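PDB 2RAU: putative esterase from Sulfolobus solfataricus P2, which is probably a lipase or related esterase of the alpha/beta-hydrolase superfamily and binds calcium ions. Local coordinates for residues A[9-14]-A[22-27]; A[40-45]-A[95-100]; A[101-106]-A[275-280]; A[116-121]-A[204-209]. All blocks are in the same frame, centred on the assembly; numbering follows the deposited sequence.

Contact 1: A[9-14]-A[22-27]; sequences VKREAP and IENIWK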
# COMPACT_ATOMS: atom_id res chain seq x y z
N VAL A 9 0.64 18.70 -10.29
CA VAL A 9 -0.69 19.03 -9.81
C VAL A 9 -0.70 19.66 -8.41
O VAL A 9 -1.62 20.37 -8.08
CB VAL A 9 -1.65 17.82 -9.94
CG1 VAL A 9 -1.77 17.42 -11.41
CG2 VAL A 9 -1.20 16.68 -9.16
N LYS A 10 0.31 19.42 -7.58
CA LYS A 10 0.45 20.06 -6.30
C LYS A 10 1.92 20.33 -6.14
O LYS A 10 2.72 19.42 -6.21
CB LYS A 10 -0.04 19.18 -5.16
CG LYS A 10 -0.16 19.92 -3.89
CD LYS A 10 -1.26 19.37 -3.02
CE LYS A 10 -0.79 18.27 -2.16
NZ LYS A 10 -1.82 17.95 -1.12
N ARG A 11 2.27 21.58 -5.87
CA ARG A 11 3.66 21.98 -5.73
C ARG A 11 4.00 22.50 -4.34
O ARG A 11 3.37 23.39 -3.84
CB ARG A 11 3.94 23.08 -6.74
CG ARG A 11 5.45 23.36 -6.95
CD ARG A 11 5.64 24.65 -7.81
NE ARG A 11 4.47 24.85 -8.69
CZ ARG A 11 4.42 24.59 -10.01
NH1 ARG A 11 5.50 24.17 -10.69
NH2 ARG A 11 3.27 24.78 -10.66
N GLU A 12 5.00 21.91 -3.71
CA GLU A 12 5.52 22.37 -2.44
C GLU A 12 4.47 22.63 -1.36
O GLU A 12 4.47 23.67 -0.69
CB GLU A 12 6.35 23.62 -2.70
CG GLU A 12 7.55 23.33 -3.56
CD GLU A 12 8.62 22.61 -2.77
OE1 GLU A 12 9.19 23.26 -1.85
OE2 GLU A 12 8.89 21.41 -3.05
N ALA A 13 3.59 21.67 -1.18
CA ALA A 13 2.50 21.82 -0.26
C ALA A 13 2.81 21.20 1.12
O ALA A 13 3.00 19.99 1.23
CB ALA A 13 1.27 21.17 -0.84
N PRO A 14 2.82 22.02 2.19
CA PRO A 14 2.96 21.45 3.55
C PRO A 14 1.91 20.38 3.90
O PRO A 14 0.76 20.43 3.48
CB PRO A 14 2.87 22.68 4.47
CG PRO A 14 3.38 23.78 3.64
CD PRO A 14 2.82 23.49 2.24
N ILE A 22 7.09 18.61 3.17
CA ILE A 22 6.34 19.15 2.04
C ILE A 22 6.08 18.05 1.00
O ILE A 22 6.83 17.07 0.89
CB ILE A 22 6.99 20.48 1.47
CG1 ILE A 22 8.23 20.16 0.68
CG2 ILE A 22 7.27 21.54 2.62
CD1 ILE A 22 7.95 19.85 -0.78
N GLU A 23 4.96 18.20 0.30
CA GLU A 23 4.50 17.26 -0.70
C GLU A 23 4.44 17.89 -2.10
O GLU A 23 4.06 19.02 -2.28
CB GLU A 23 3.10 16.79 -0.29
CG GLU A 23 2.53 15.65 -1.10
CD GLU A 23 1.11 15.27 -0.72
OE1 GLU A 23 0.36 16.10 -0.13
OE2 GLU A 23 0.73 14.13 -1.05
N ASN A 24 4.85 17.10 -3.09
CA ASN A 24 4.68 17.40 -4.49
C ASN A 24 3.90 16.24 -5.11
O ASN A 24 4.09 15.10 -4.72
CB ASN A 24 6.02 17.61 -5.17
CG ASN A 24 6.64 18.94 -4.76
OD1 ASN A 24 6.28 19.96 -5.29
ND2 ASN A 24 7.47 18.93 -3.71
N ILE A 25 2.99 16.54 -6.02
CA ILE A 25 2.23 15.52 -6.71
C ILE A 25 2.24 15.81 -8.23
O ILE A 25 2.01 16.93 -8.66
CB ILE A 25 0.75 15.43 -6.27
CG1 ILE A 25 0.62 15.33 -4.74
CG2 ILE A 25 0.08 14.28 -6.93
CD1 ILE A 25 -0.80 15.36 -4.24
N TRP A 26 2.51 14.76 -9.00
CA TRP A 26 2.43 14.79 -10.44
C TRP A 26 1.49 13.73 -10.88
O TRP A 26 1.35 12.69 -10.25
CB TRP A 26 3.77 14.50 -11.08
CG TRP A 26 4.87 15.43 -10.75
CD1 TRP A 26 5.29 16.49 -11.49
CD2 TRP A 26 5.73 15.38 -9.60
NE1 TRP A 26 6.37 17.08 -10.90
CE2 TRP A 26 6.65 16.43 -9.73
CE3 TRP A 26 5.83 14.52 -8.52
CZ2 TRP A 26 7.64 16.67 -8.81
CZ3 TRP A 26 6.82 14.75 -7.60
CH2 TRP A 26 7.72 15.82 -7.75
N LYS A 27 0.91 13.96 -12.04
CA LYS A 27 -0.05 13.06 -12.66
C LYS A 27 0.35 12.75 -14.12
O LYS A 27 0.87 13.63 -14.84
CB LYS A 27 -1.35 13.82 -12.66
CG LYS A 27 -2.51 13.12 -13.11
CD LYS A 27 -3.72 14.10 -13.09
CE LYS A 27 -4.66 13.76 -12.04
NZ LYS A 27 -5.97 14.48 -12.27
O HOH W 1 0.21 18.39 1.42
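Val9 to Pro14 run antiparallel to Ile22 to Lys27, and the pairing slips by one residue between Lys10-Ile25 and Ala13-Glu23. A classic beta bulge sets Val9 and Lys10 both against Ile25, whose O takes two donors from the same face of its carbonyl plane, Val9 N at 2.8 Å and Lys10 N at 3.2 Å. A G1 bulge follows, with Glu12 and Ala13 both facing Glu23. Glu12 has positive phi (50°), and its N is bonded not to the backbone O of Glu23 but to the side chain of Asn24, at OD1 (2.8 Å), lying well above that carbonyl's plane. The same amide returns a bond: Asn24 ND2 gives a proton to Glu12 OE2 at 2.9 Å, from the anti side of a carboxylate folded back by a bend at chi2 (-75°). The amide and carboxylate planes are 25° apart, and the two bonds together grip Glu12 by its backbone and its side chain. On the face of Lys10, Ala13, Glu23 and Ile25, Lys10 NZ forms a salt bridge with Glu23 OE1 (3.0 Å), weak as a hydrogen bond, while Lys10 CE rests on Ile25 CD1 (3.6 Å). Water 1 links Glu23 OE1 to Pro14 O. Val9 CG2 meets Ile25 CG2 at 3.5 Å. Beyond the pair, Glu23 OE2 is held by His41 of strand 37-45, the next strand of the sheet, and Trp26 meets the ring of Phe136 on helix 123-141.

Contact 2: A[40-45]-A[95-100]; sequences LHKVNL and NVYTID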
# COMPACT_ATOMS: atom_id res chain seq x y z
N LEU A 40 1.97 10.40 -8.73
CA LEU A 40 3.18 10.19 -7.98
C LEU A 40 3.30 11.26 -6.92
O LEU A 40 3.09 12.43 -7.23
CB LEU A 40 4.37 10.31 -8.93
CG LEU A 40 5.79 10.30 -8.43
CD1 LEU A 40 5.88 9.04 -7.62
CD2 LEU A 40 6.73 10.28 -9.65
N HIS A 41 3.56 10.86 -5.67
CA HIS A 41 3.77 11.81 -4.57
C HIS A 41 5.19 11.76 -4.14
O HIS A 41 5.77 10.72 -4.08
CB HIS A 41 2.91 11.46 -3.32
CG HIS A 41 1.43 11.40 -3.59
ND1 HIS A 41 0.52 12.18 -2.90
CD2 HIS A 41 0.70 10.64 -4.43
CE1 HIS A 41 -0.70 11.93 -3.35
NE2 HIS A 41 -0.62 10.98 -4.27
N LYS A 42 5.76 12.92 -3.85
CA LYS A 42 7.07 13.02 -3.24
C LYS A 42 6.90 13.74 -1.90
O LYS A 42 6.16 14.74 -1.80
CB LYS A 42 8.03 13.84 -4.12
CG LYS A 42 9.46 13.94 -3.59
CD LYS A 42 10.28 14.89 -4.41
CE LYS A 42 11.71 14.99 -3.94
NZ LYS A 42 12.45 15.85 -4.87
N VAL A 43 7.57 13.22 -0.87
CA VAL A 43 7.62 13.89 0.42
C VAL A 43 9.07 14.08 0.84
O VAL A 43 9.88 13.18 0.75
CB VAL A 43 6.85 13.09 1.51
CG1 VAL A 43 6.90 13.78 2.93
CG2 VAL A 43 5.37 12.82 1.04
N ASN A 44 9.38 15.29 1.31
CA ASN A 44 10.70 15.61 1.83
C ASN A 44 10.59 16.72 2.85
O ASN A 44 9.59 17.42 2.93
CB ASN A 44 11.72 15.95 0.72
CG ASN A 44 11.28 17.09 -0.21
OD1 ASN A 44 10.75 16.83 -1.28
ND2 ASN A 44 11.49 18.30 0.18
N LEU A 45 11.65 16.88 3.61
CA LEU A 45 11.81 17.97 4.53
C LEU A 45 11.93 19.28 3.77
O LEU A 45 12.46 19.31 2.66
CB LEU A 45 13.13 17.79 5.29
CG LEU A 45 13.20 16.99 6.55
CD1 LEU A 45 14.66 16.93 6.97
CD2 LEU A 45 12.35 17.62 7.68
N ASN A 95 14.23 11.42 0.47
CA ASN A 95 13.22 11.74 -0.52
C ASN A 95 12.37 10.46 -0.59
O ASN A 95 12.88 9.40 -0.95
CB ASN A 95 13.79 12.03 -1.91
CG ASN A 95 14.55 13.34 -2.01
OD1 ASN A 95 14.09 14.39 -1.52
ND2 ASN A 95 15.72 13.28 -2.64
N VAL A 96 11.10 10.57 -0.28
CA VAL A 96 10.20 9.41 -0.29
C VAL A 96 9.10 9.66 -1.31
O VAL A 96 8.52 10.71 -1.34
CB VAL A 96 9.59 9.11 1.10
CG1 VAL A 96 8.82 7.74 1.10
CG2 VAL A 96 10.75 9.17 2.20
N TYR A 97 8.82 8.65 -2.12
CA TYR A 97 7.87 8.75 -3.18
C TYR A 97 6.89 7.62 -3.04
O TYR A 97 7.19 6.57 -2.49
CB TYR A 97 8.56 8.60 -4.55
CG TYR A 97 9.66 9.60 -4.87
CD1 TYR A 97 10.97 9.40 -4.43
CD2 TYR A 97 9.41 10.70 -5.66
CE1 TYR A 97 12.00 10.28 -4.77
CE2 TYR A 97 10.45 11.60 -6.02
CZ TYR A 97 11.73 11.37 -5.56
OH TYR A 97 12.71 12.25 -5.97
N THR A 98 5.68 7.83 -3.56
CA THR A 98 4.67 6.79 -3.54
C THR A 98 3.64 7.06 -4.65
O THR A 98 3.32 8.19 -4.95
CB THR A 98 4.04 6.61 -2.12
OG1 THR A 98 3.10 5.52 -2.14
CG2 THR A 98 3.40 7.93 -1.60
N ILE A 99 3.12 5.97 -5.19
CA ILE A 99 2.31 5.93 -6.42
C ILE A 99 0.83 5.71 -6.12
O ILE A 99 0.47 4.93 -5.22
CB ILE A 99 2.85 4.78 -7.33
CG1 ILE A 99 2.06 4.71 -8.65
CG2 ILE A 99 2.84 3.42 -6.60
CD1 ILE A 99 2.59 3.66 -9.76
N ASP A 100 0.01 6.49 -6.84
CA ASP A 100 -1.41 6.28 -6.95
C ASP A 100 -1.63 5.42 -8.21
O ASP A 100 -1.32 5.84 -9.33
CB ASP A 100 -2.18 7.55 -7.08
CG ASP A 100 -2.03 8.46 -5.89
OD1 ASP A 100 -2.02 7.96 -4.76
OD2 ASP A 100 -2.01 9.69 -6.06
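Hydrogen bonds between main chains join Leu40-Asn44 to Asn95-Ile99 as antiparallel neighbours, with His41-Thr98 and Val43-Val96 the hydrogen-bonded pairs. Val43 N to Val96 O is short, 2.7 Å. CA-H...O contacts fill in between, such as Tyr97 CA to His41 O at 3.0 Å. Among side chains the main polar link is His41 NE2 to Asp100 OD2, 2.6 Å: the acceptor lies in the imidazole plane, and the proton arrives on the syn side of a carboxylate turned 84° to the ring. Apolar contact gathers on the other face, where Lys42, extended with CG anti to the backbone N (chi1 -177°), runs beside Tyr97 and puts CG 3.5 Å from CE2 of that ring. Lys42 NZ and Tyr97 OH both go on to Asp140, and Leu40 CD1 lies by Tyr97 CB. An alanine in place of His41 would probably leave Glu23 OE2 without its ring N-H partner and Asp100 OD2 with Ser39 OG but no ring, breaking the polar link across three strands. With ND1 bonded to Glu23 and NE2 to Asp100, the buried imidazole is likely to carry both protons, its positive charge balanced by carboxylates at two corners of the ring.

Contact 3: A[101-106]-A[275-280]; sequences YRTHYV and YWPYRL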
# COMPACT_ATOMS: atom_id res chain seq x y z
N TYR A 101 -2.07 4.20 -8.00
CA TYR A 101 -2.37 3.30 -9.08
C TYR A 101 -3.62 3.79 -9.79
O TYR A 101 -4.33 4.65 -9.27
CB TYR A 101 -2.70 1.93 -8.56
CG TYR A 101 -1.62 1.26 -7.77
CD1 TYR A 101 -0.33 1.08 -8.30
CD2 TYR A 101 -1.89 0.74 -6.51
CE1 TYR A 101 0.66 0.42 -7.57
CE2 TYR A 101 -0.92 0.08 -5.79
CZ TYR A 101 0.35 -0.10 -6.31
OH TYR A 101 1.28 -0.78 -5.55
N ARG A 102 -3.94 3.18 -10.93
CA ARG A 102 -5.13 3.56 -11.71
C ARG A 102 -6.43 3.44 -10.92
O ARG A 102 -7.43 4.15 -11.21
CB ARG A 102 -5.19 2.75 -13.01
CG ARG A 102 -3.95 2.93 -13.89
CD ARG A 102 -4.07 2.19 -15.17
NE ARG A 102 -2.79 2.12 -15.85
CZ ARG A 102 -2.62 2.05 -17.17
NH1 ARG A 102 -3.63 2.06 -18.01
NH2 ARG A 102 -1.40 2.00 -17.64
N THR A 103 -6.44 2.53 -9.95
CA THR A 103 -7.56 2.31 -9.01
C THR A 103 -7.93 3.59 -8.27
O THR A 103 -9.07 3.78 -7.87
CB THR A 103 -7.21 1.18 -8.02
OG1 THR A 103 -5.90 1.44 -7.49
CG2 THR A 103 -7.35 -0.17 -8.69
N HIS A 104 -6.97 4.52 -8.15
CA HIS A 104 -7.20 5.75 -7.48
C HIS A 104 -8.01 6.78 -8.28
O HIS A 104 -8.31 7.84 -7.76
CB HIS A 104 -5.91 6.38 -7.01
CG HIS A 104 -6.07 7.34 -5.89
ND1 HIS A 104 -6.80 7.05 -4.74
CD2 HIS A 104 -5.55 8.58 -5.70
CE1 HIS A 104 -6.74 8.09 -3.92
NE2 HIS A 104 -5.98 9.03 -4.48
N TYR A 105 -8.40 6.41 -9.50
CA TYR A 105 -9.16 7.28 -10.40
C TYR A 105 -10.52 6.68 -10.77
O TYR A 105 -11.29 7.31 -11.51
CB TYR A 105 -8.32 7.62 -11.64
CG TYR A 105 -7.18 8.49 -11.22
CD1 TYR A 105 -7.38 9.83 -11.07
CD2 TYR A 105 -5.94 7.95 -10.87
CE1 TYR A 105 -6.40 10.62 -10.59
CE2 TYR A 105 -4.96 8.73 -10.37
CZ TYR A 105 -5.20 10.08 -10.26
OH TYR A 105 -4.24 10.95 -9.80
N VAL A 106 -10.85 5.53 -10.18
CA VAL A 106 -12.16 4.86 -10.46
C VAL A 106 -13.32 5.49 -9.62
O VAL A 106 -13.23 5.59 -8.40
CB VAL A 106 -12.03 3.33 -10.19
CG1 VAL A 106 -13.41 2.56 -10.39
CG2 VAL A 106 -10.92 2.72 -11.07
N TYR A 275 -12.34 -0.03 -5.24
CA TYR A 275 -12.23 -1.21 -6.09
C TYR A 275 -10.81 -1.56 -6.48
O TYR A 275 -9.95 -0.70 -6.62
CB TYR A 275 -13.01 -1.01 -7.37
CG TYR A 275 -14.48 -0.65 -7.22
CD1 TYR A 275 -15.37 -1.55 -6.64
CD2 TYR A 275 -15.00 0.53 -7.75
CE1 TYR A 275 -16.73 -1.26 -6.52
CE2 TYR A 275 -16.35 0.81 -7.68
CZ TYR A 275 -17.20 -0.10 -7.07
OH TYR A 275 -18.55 0.13 -6.98
N TRP A 276 -10.63 -2.85 -6.73
CA TRP A 276 -9.34 -3.42 -7.12
C TRP A 276 -9.60 -4.41 -8.26
O TRP A 276 -10.52 -5.15 -8.19
CB TRP A 276 -8.72 -4.17 -5.96
CG TRP A 276 -7.32 -4.58 -6.15
CD1 TRP A 276 -6.86 -5.85 -6.42
CD2 TRP A 276 -6.16 -3.74 -6.08
NE1 TRP A 276 -5.47 -5.83 -6.52
CE2 TRP A 276 -5.03 -4.55 -6.32
CE3 TRP A 276 -5.96 -2.38 -5.83
CZ2 TRP A 276 -3.72 -4.04 -6.30
CZ3 TRP A 276 -4.67 -1.90 -5.80
CH2 TRP A 276 -3.57 -2.72 -6.02
N PRO A 277 -8.78 -4.38 -9.33
CA PRO A 277 -9.04 -5.27 -10.44
C PRO A 277 -8.79 -6.73 -10.13
O PRO A 277 -7.78 -7.11 -9.51
CB PRO A 277 -8.08 -4.77 -11.52
CG PRO A 277 -6.91 -4.23 -10.72
CD PRO A 277 -7.58 -3.54 -9.56
N TYR A 278 -9.75 -7.56 -10.53
CA TYR A 278 -9.56 -9.02 -10.49
C TYR A 278 -8.38 -9.52 -11.32
O TYR A 278 -7.80 -10.56 -11.01
CB TYR A 278 -10.84 -9.77 -10.96
CG TYR A 278 -11.71 -10.25 -9.80
CD1 TYR A 278 -11.30 -11.30 -8.98
CD2 TYR A 278 -12.95 -9.67 -9.53
CE1 TYR A 278 -12.08 -11.75 -7.92
CE2 TYR A 278 -13.71 -10.10 -8.47
CZ TYR A 278 -13.27 -11.15 -7.67
OH TYR A 278 -14.02 -11.59 -6.59
N ARG A 279 -8.05 -8.80 -12.39
CA ARG A 279 -7.09 -9.29 -13.35
C ARG A 279 -5.73 -9.65 -12.68
O ARG A 279 -5.11 -10.69 -12.98
CB ARG A 279 -6.98 -8.27 -14.52
CG ARG A 279 -6.00 -8.60 -15.64
CD ARG A 279 -6.40 -9.88 -16.24
NE ARG A 279 -5.74 -10.21 -17.49
CZ ARG A 279 -6.32 -10.18 -18.69
NH1 ARG A 279 -7.58 -9.77 -18.86
NH2 ARG A 279 -5.63 -10.55 -19.75
N LEU A 280 -5.29 -8.83 -11.74
CA LEU A 280 -4.00 -9.07 -11.09
C LEU A 280 -3.94 -10.45 -10.44
O LEU A 280 -2.97 -11.17 -10.60
CB LEU A 280 -3.71 -7.96 -10.08
CG LEU A 280 -3.21 -6.62 -10.60
CD1 LEU A 280 -3.34 -5.60 -9.53
CD2 LEU A 280 -1.75 -6.71 -11.10
O HOH W 2 -10.82 1.78 -7.05
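Thr103 points its CG2 methyl into the corner made by Tyr275, Trp276 and Pro277, touching Tyr275 O at 3.4 Å and Pro277 CD at a tight 3.5 Å. That methyl is anti to the carbonyl carbon, while OG1, near +60° (chi1 48°), comes within 3.9 Å of Trp276 CZ3. The indole has its CG anti to the backbone N, and its six-membered ring reaches Tyr101. There the two rings meet obliquely, planes 76° apart and centroids 5.8 Å from each other, with Tyr101 CE2 at the indole edge, 3.9 Å from CH2. Pro277 CD lies over one indole face, offset toward the rim. At the far end Val106 CG1 meets the edge of the Tyr275 ring at CD2 (3.7 Å), the two side chains crossing at about a right angle. Water 2 donates to both Thr103 O (2.8 Å) and Tyr275 O, bridging main chains that share no direct bond. The 3-10 turn 102-105 comes one residue after strand 94-100, and Tyr101 OH is bonded to Pro57 O. Phe153 packs edge-to-face on Trp276, and Tyr101 touches the residues of a probable nucleophile elbow. The arrangement thus joins the loop after a central strand to the separate two-stranded sheet 207-209/275-277, close to where an alpha/beta hydrolase carries its catalytic serine.

Contact 4: A[116-121]-A[204-209]; sequences SFTANW and GIYVIP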
# COMPACT_ATOMS: atom_id res chain seq x y z
N SER A 116 -15.59 -2.53 -17.00
CA SER A 116 -14.92 -3.42 -17.96
C SER A 116 -13.60 -2.84 -18.45
O SER A 116 -12.73 -3.58 -18.88
CB SER A 116 -15.88 -3.75 -19.10
OG SER A 116 -16.12 -2.59 -19.88
N PHE A 117 -13.41 -1.51 -18.29
CA PHE A 117 -12.15 -0.86 -18.62
C PHE A 117 -11.00 -1.35 -17.72
O PHE A 117 -9.82 -1.10 -18.03
CB PHE A 117 -12.27 0.67 -18.58
CG PHE A 117 -12.55 1.24 -17.23
CD1 PHE A 117 -11.52 1.51 -16.33
CD2 PHE A 117 -13.85 1.52 -16.84
CE1 PHE A 117 -11.80 2.03 -15.05
CE2 PHE A 117 -14.13 2.04 -15.60
CZ PHE A 117 -13.11 2.28 -14.68
N THR A 118 -11.33 -2.01 -16.61
CA THR A 118 -10.34 -2.61 -15.73
C THR A 118 -9.94 -4.06 -16.13
O THR A 118 -9.06 -4.66 -15.50
CB THR A 118 -10.80 -2.63 -14.27
OG1 THR A 118 -11.78 -3.66 -14.09
CG2 THR A 118 -11.34 -1.28 -13.82
N ALA A 119 -10.52 -4.60 -17.20
CA ALA A 119 -10.30 -6.01 -17.60
C ALA A 119 -8.80 -6.31 -17.86
O ALA A 119 -8.32 -7.39 -17.55
CB ALA A 119 -11.15 -6.35 -18.82
N ASN A 120 -8.05 -5.36 -18.38
CA ASN A 120 -6.61 -5.57 -18.63
C ASN A 120 -5.73 -4.77 -17.66
O ASN A 120 -4.65 -4.31 -18.02
CB ASN A 120 -6.26 -5.25 -20.09
CG ASN A 120 -7.01 -6.11 -21.04
OD1 ASN A 120 -6.72 -7.29 -21.14
ND2 ASN A 120 -7.99 -5.53 -21.73
N TRP A 121 -6.23 -4.58 -16.45
CA TRP A 121 -5.40 -4.04 -15.36
C TRP A 121 -4.70 -5.17 -14.63
O TRP A 121 -5.03 -5.49 -13.49
CB TRP A 121 -6.28 -3.23 -14.41
CG TRP A 121 -6.65 -1.87 -14.94
CD1 TRP A 121 -6.51 -1.40 -16.21
CD2 TRP A 121 -7.29 -0.84 -14.20
NE1 TRP A 121 -6.99 -0.12 -16.29
CE2 TRP A 121 -7.48 0.25 -15.07
CE3 TRP A 121 -7.70 -0.72 -12.87
CZ2 TRP A 121 -8.04 1.44 -14.65
CZ3 TRP A 121 -8.28 0.47 -12.45
CH2 TRP A 121 -8.45 1.53 -13.34
N GLY A 204 -19.38 -10.43 -15.98
CA GLY A 204 -19.33 -8.99 -15.90
C GLY A 204 -18.95 -8.48 -14.52
O GLY A 204 -19.56 -7.56 -14.04
N ILE A 205 -17.96 -9.12 -13.89
CA ILE A 205 -17.48 -8.77 -12.56
C ILE A 205 -16.00 -8.58 -12.73
O ILE A 205 -15.30 -9.55 -12.97
CB ILE A 205 -17.72 -9.91 -11.51
CG1 ILE A 205 -19.22 -10.24 -11.39
CG2 ILE A 205 -17.15 -9.53 -10.13
CD1 ILE A 205 -19.50 -11.48 -10.58
N TYR A 206 -15.55 -7.33 -12.67
CA TYR A 206 -14.19 -6.97 -13.01
C TYR A 206 -13.35 -6.56 -11.85
O TYR A 206 -12.12 -6.57 -11.98
CB TYR A 206 -14.16 -5.86 -14.09
CG TYR A 206 -14.79 -6.27 -15.39
CD1 TYR A 206 -14.05 -6.99 -16.34
CD2 TYR A 206 -16.11 -5.95 -15.69
CE1 TYR A 206 -14.60 -7.37 -17.52
CE2 TYR A 206 -16.68 -6.37 -16.87
CZ TYR A 206 -15.92 -7.07 -17.77
OH TYR A 206 -16.46 -7.43 -18.95
N VAL A 207 -13.99 -6.27 -10.72
CA VAL A 207 -13.33 -5.70 -9.56
C VAL A 207 -13.76 -6.38 -8.26
O VAL A 207 -14.83 -6.98 -8.19
CB VAL A 207 -13.59 -4.18 -9.44
CG1 VAL A 207 -12.95 -3.39 -10.61
CG2 VAL A 207 -15.10 -3.88 -9.28
N ILE A 208 -12.90 -6.27 -7.24
CA ILE A 208 -13.15 -6.71 -5.89
C ILE A 208 -13.41 -5.41 -5.09
O ILE A 208 -12.57 -4.51 -5.08
CB ILE A 208 -11.91 -7.40 -5.23
CG1 ILE A 208 -11.33 -8.48 -6.16
CG2 ILE A 208 -12.29 -7.94 -3.81
CD1 ILE A 208 -9.86 -8.81 -5.88
N PRO A 209 -14.57 -5.29 -4.45
CA PRO A 209 -14.84 -4.11 -3.68
C PRO A 209 -14.20 -4.16 -2.27
O PRO A 209 -14.13 -5.21 -1.63
CB PRO A 209 -16.35 -4.13 -3.54
CG PRO A 209 -16.64 -5.60 -3.52
CD PRO A 209 -15.72 -6.20 -4.47
O HOH W 3 -9.73 -6.62 -13.56
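Ser116 lies over one face of the Tyr206 ring: its CA stands 3.5 Å from the ring centroid and 10° off the normal, a CH-pi contact almost over the centre. Its CB leans toward the hydroxyl end, 3.5 Å from Tyr206 CE2. Ser116 OG takes the position between the backbone N and the carbonyl carbon (chi1 68°) and has a weak bond to Arg113 O. Ala119 CB comes up obliquely to the Tyr206 ring at CE1, 3.8 Å away. At the root of the side chain Thr118 OG1 is 3.2 Å from Tyr206 CB. This hydroxyl also sits between N and the carbonyl carbon (chi1 75°), where it is bonded to Leu115 O, and it borders Val207 CG1 at 3.7 Å. The ring is thus received by the 3-10 segment at Ser116-Thr118 and the type I turn Thr118-Trp121, in the long loop between strand 94-100 and helix 123-141; Tyr206 itself comes just before strand 207-209, the partner of 275-277 in a small antiparallel sheet. An alanine in place of Tyr206 would probably open a gap beneath Ser116 and beside Ala119, and leave Glu201 OE1 without the hydroxyl that bonds it. The main chains are joined through water 3, which donates to Thr118 O at 2.8 Å and to Tyr206 O at 2.9 Å. On the far side of the turn, one face of the Trp121 ring lies against Thr118 CA, while Met200 of helix 197-203 touches both Ala119 and Tyr206.

In the fold
Contacts 1 and 2 belong to the same large sheet: strands 21-29 and 37-45 are neighbours, and a probable Glu23-His41 bond connects the two contacts. Contact 1 is the more exposed, with its bulges and charged groups; contact 2 is buried, and its charged groups are paired with one another and with Glu23 and Asp140. Contacts 3 and 4, also buried, centre about 8 Å from each other and share the sheet 207-209/275-277, with contact 4 nested in the loop that contact 3 closes. Neither pairs strands across its two segments: rings meet aliphatic groups, and one water bridges the main chains. Segments 95-100 and 101-106 adjoin, so contact 2 leads directly into contact 3.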